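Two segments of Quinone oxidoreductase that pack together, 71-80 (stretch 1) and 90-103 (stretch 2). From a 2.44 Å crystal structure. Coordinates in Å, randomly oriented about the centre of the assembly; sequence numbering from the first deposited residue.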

# COMPACT_ATOMS: atom_id res chain seq x y z
N LEU A 71 11.29 9.21 4.38
CA LEU A 71 10.55 8.00 4.07
C LEU A 71 9.06 8.28 3.98
O LEU A 71 8.56 9.24 4.56
CB LEU A 71 10.79 6.94 5.16
CG LEU A 71 11.99 6.01 5.03
CD1 LEU A 71 11.94 4.98 6.16
CD2 LEU A 71 12.04 5.31 3.68
N GLY A 72 8.35 7.42 3.25
CA GLY A 72 6.89 7.49 3.19
C GLY A 72 6.37 8.14 1.92
O GLY A 72 6.93 9.13 1.46
N TYR A 73 5.30 7.58 1.37
CA TYR A 73 4.68 8.11 0.15
C TYR A 73 3.24 8.59 0.35
O TYR A 73 2.78 9.46 -0.37
CB TYR A 73 4.69 7.05 -0.95
CG TYR A 73 6.07 6.57 -1.40
CD1 TYR A 73 6.99 7.45 -1.97
CD2 TYR A 73 6.42 5.23 -1.29
CE1 TYR A 73 8.24 7.00 -2.39
CE2 TYR A 73 7.67 4.78 -1.71
CZ TYR A 73 8.57 5.66 -2.26
OH TYR A 73 9.80 5.18 -2.67
N ASP A 74 2.53 7.99 1.31
CA ASP A 74 1.11 8.25 1.53
C ASP A 74 0.95 9.40 2.51
O ASP A 74 1.59 9.41 3.56
CB ASP A 74 0.43 7.03 2.16
CG ASP A 74 0.19 5.90 1.18
OD1 ASP A 74 0.50 6.04 -0.03
OD2 ASP A 74 -0.32 4.84 1.63
N PHE A 75 0.07 10.35 2.19
CA PHE A 75 -0.14 11.48 3.09
C PHE A 75 -1.54 12.07 3.00
O PHE A 75 -2.28 11.87 2.04
CB PHE A 75 0.88 12.59 2.81
CG PHE A 75 0.50 13.48 1.66
CD1 PHE A 75 0.89 13.17 0.37
CD2 PHE A 75 -0.28 14.60 1.87
CE1 PHE A 75 0.53 13.98 -0.69
CE2 PHE A 75 -0.66 15.41 0.82
CZ PHE A 75 -0.25 15.11 -0.46
N SER A 76 -1.84 12.87 4.01
CA SER A 76 -3.11 13.54 4.16
C SER A 76 -2.79 14.87 4.83
O SER A 76 -1.94 14.92 5.72
CB SER A 76 -4.00 12.68 5.05
OG SER A 76 -5.33 13.15 5.05
N GLY A 77 -3.43 15.96 4.40
CA GLY A 77 -3.13 17.28 4.97
C GLY A 77 -3.77 18.49 4.30
O GLY A 77 -4.71 18.37 3.52
N GLU A 78 -3.24 19.67 4.63
CA GLU A 78 -3.78 20.95 4.17
C GLU A 78 -2.77 21.67 3.28
O GLU A 78 -1.58 21.73 3.60
CB GLU A 78 -4.14 21.82 5.38
CG GLU A 78 -4.86 23.13 5.04
CD GLU A 78 -5.11 24.02 6.26
OE1 GLU A 78 -4.49 23.78 7.33
OE2 GLU A 78 -5.92 24.98 6.15
N VAL A 79 -3.26 22.22 2.16
CA VAL A 79 -2.42 23.01 1.25
C VAL A 79 -2.12 24.36 1.88
O VAL A 79 -3.04 25.11 2.21
CB VAL A 79 -3.09 23.21 -0.11
CG1 VAL A 79 -2.22 24.07 -1.02
CG2 VAL A 79 -3.40 21.87 -0.77
N ILE A 80 -0.84 24.67 2.04
CA ILE A 80 -0.40 25.88 2.74
C ILE A 80 0.21 26.90 1.80
O ILE A 80 0.01 28.10 1.97
CB ILE A 80 0.62 25.52 3.85
CG1 ILE A 80 -0.08 24.79 4.99
CG2 ILE A 80 1.29 26.77 4.41
CD1 ILE A 80 -1.23 25.55 5.60
N ASN A 90 -6.61 25.18 -4.21
CA ASN A 90 -6.63 26.42 -3.43
C ASN A 90 -5.93 26.25 -2.08
O ASN A 90 -5.88 25.15 -1.53
CB ASN A 90 -8.06 26.88 -3.18
CG ASN A 90 -8.69 27.54 -4.39
OD1 ASN A 90 -9.75 27.12 -4.84
ND2 ASN A 90 -8.04 28.58 -4.90
N ILE A 91 -5.39 27.35 -1.56
CA ILE A 91 -4.82 27.39 -0.22
C ILE A 91 -5.93 27.06 0.78
O ILE A 91 -7.03 27.61 0.69
CB ILE A 91 -4.23 28.79 0.13
CG1 ILE A 91 -3.08 29.17 -0.81
CG2 ILE A 91 -3.77 28.84 1.58
CD1 ILE A 91 -1.89 28.24 -0.74
N GLY A 92 -5.64 26.17 1.71
CA GLY A 92 -6.63 25.74 2.70
C GLY A 92 -7.37 24.46 2.35
O GLY A 92 -8.05 23.90 3.21
N ASP A 93 -7.23 23.99 1.11
CA ASP A 93 -7.88 22.75 0.69
C ASP A 93 -7.33 21.56 1.48
O ASP A 93 -6.13 21.47 1.70
CB ASP A 93 -7.69 22.50 -0.81
CG ASP A 93 -8.58 23.36 -1.69
OD1 ASP A 93 -9.44 24.11 -1.18
OD2 ASP A 93 -8.43 23.28 -2.93
N LYS A 94 -8.22 20.67 1.90
CA LYS A 94 -7.82 19.43 2.54
C LYS A 94 -7.60 18.39 1.45
O LYS A 94 -8.48 18.15 0.62
CB LYS A 94 -8.89 18.97 3.53
CG LYS A 94 -9.19 19.99 4.63
CD LYS A 94 -10.29 19.52 5.60
CE LYS A 94 -10.62 20.59 6.65
NZ LYS A 94 -11.99 20.42 7.22
N VAL A 95 -6.41 17.79 1.44
CA VAL A 95 -6.01 16.90 0.36
C VAL A 95 -5.40 15.59 0.84
O VAL A 95 -4.97 15.46 1.98
CB VAL A 95 -4.99 17.58 -0.59
CG1 VAL A 95 -5.64 18.80 -1.27
CG2 VAL A 95 -3.73 17.96 0.16
N MSE A 96 -5.37 14.62 -0.08
CA MSE A 96 -4.85 13.29 0.19
C MSE A 96 -4.20 12.76 -1.08
O MSE A 96 -4.66 13.04 -2.18
CB MSE A 96 -5.98 12.36 0.64
CG MSE A 96 -7.22 12.46 -0.24
SE MSE A 96 -8.62 11.17 0.20
CE MSE A 96 -7.56 9.52 0.16
N GLY A 97 -3.11 12.01 -0.92
CA GLY A 97 -2.44 11.46 -2.07
C GLY A 97 -1.06 10.91 -1.78
O GLY A 97 -0.78 10.45 -0.67
N ILE A 98 -0.23 10.95 -2.82
CA ILE A 98 1.11 10.38 -2.81
C ILE A 98 2.10 11.50 -3.08
O ILE A 98 1.87 12.32 -3.97
CB ILE A 98 1.29 9.31 -3.93
CG1 ILE A 98 0.18 8.25 -3.87
CG2 ILE A 98 2.65 8.63 -3.81
CD1 ILE A 98 0.18 7.47 -2.61
N ALA A 99 3.21 11.51 -2.36
CA ALA A 99 4.24 12.52 -2.57
C ALA A 99 5.62 11.88 -2.72
O ALA A 99 5.97 10.95 -2.00
CB ALA A 99 4.24 13.53 -1.43
N GLY A 100 6.39 12.37 -3.69
CA GLY A 100 7.77 11.95 -3.88
C GLY A 100 7.95 10.54 -4.40
O GLY A 100 9.03 9.97 -4.25
N PHE A 101 6.92 9.97 -5.01
CA PHE A 101 6.98 8.59 -5.47
C PHE A 101 7.60 8.53 -6.85
O PHE A 101 7.19 9.26 -7.74
CB PHE A 101 5.60 7.94 -5.49
CG PHE A 101 5.62 6.50 -5.94
CD1 PHE A 101 5.93 5.48 -5.05
CD2 PHE A 101 5.34 6.16 -7.27
CE1 PHE A 101 5.95 4.15 -5.46
CE2 PHE A 101 5.37 4.84 -7.69
CZ PHE A 101 5.67 3.83 -6.79
N PRO A 102 8.61 7.65 -7.03
CA PRO A 102 9.23 6.77 -6.03
C PRO A 102 10.56 7.26 -5.44
O PRO A 102 10.94 6.83 -4.35
CB PRO A 102 9.48 5.49 -6.83
CG PRO A 102 9.76 5.97 -8.21
CD PRO A 102 9.05 7.29 -8.39
N ASP A 103 11.26 8.14 -6.14
CA ASP A 103 12.68 8.41 -5.84
C ASP A 103 12.96 9.40 -4.70
O ASP A 103 14.10 9.55 -4.28
CB ASP A 103 13.41 8.86 -7.11
CG ASP A 103 13.54 7.74 -8.15
OD1 ASP A 103 13.37 6.55 -7.78
OD2 ASP A 103 13.82 8.04 -9.33

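The two segments run side by side as antiparallel strands, residues 74-80 against 94-98, and their backbones supply most of the polar contacts. Three residues of the first segment, Tyr73, Val79 and Phe75, cover the most surface, and each extends the pairing with its side chain.

Tyr73 covers the most. Its backbone continues the ladder just before the strand: Ala99 N donates to Tyr73 O at 2.9 Å, and the CA of Ile98 approaches the same oxygen, Tyr73 O, at 3.1 Å in a CA-H...O contact. The CA-to-CB bond points sideways, yet the long side chain, with chi1 in the m well, brings its end close to the loop that follows the second strand. There Tyr73 OH donates a short hydrogen bond to Pro102 O, 2.6 Å away. Tyrosine suits this buried place because it joins a broad apolar ring to a polar tip, so that a backbone carbonyl of the loop finds a donor. The edge of the Phe101 ring meets one face of the tyrosine ring, with planes at 80° and centroids 4.9 Å apart; the nearest carbons are Tyr73 CD2 and Phe101 CD1, at 3.8 Å. At the root of the side chain, Tyr73 CB packs on Ile98 CG2 at 3.9 Å.

Phe75 binds Gly97 through a reciprocal pair of hydrogen bonds, Phe75 N to Gly97 O at 3.0 Å and Gly97 N to Phe75 O at 3.1 Å. With chi1 in the p well, its ring lies across the neighbouring strand, and Gly97 N sits over one ring face. Gly97 suits its place because its backbone angles would jam a CB against the preceding carbonyl oxygen; without a side chain there, its backbone also lies open to the ring. The ring also reaches along the strand in both directions, to Val95, where Phe75 CE2 lies 4.0 Å from Val95 CG2, and to Ala99, where Phe75 CE1 lies 3.8 Å from Ala99 CB. A flat, apolar side chain can thus cover a glycine and still touch the small side chains beyond it.

Between Phe75 and Val79, Gly77 pairs with Val95 in a second reciprocal pair: Val95 N donates to Gly77 O at 2.7 Å, nearly straight at 175°, and Gly77 N to Val95 O at 2.9 Å.

Val79 points toward the second segment where that chain turns. Val79 N donates to Asp93 O at 3.0 Å, and Gly92 N donates to Val79 O at 2.9 Å, so the strand edge holds the type II turn from Asn90 to Asp93. The positive phi of Gly92 suits glycine in this turn, which is closed by Asp93 N to Asn90 O at 3.2 Å and braced by Asn90 N to Asp93 OD2 at 2.9 Å. The branched valine is compact enough to sit against the turn while offering two methyls: Val79 CG2 meets Val95 CG1 at 3.8 Å, and Val79 CG1 meets Ile91 CD1 at 4.2 Å.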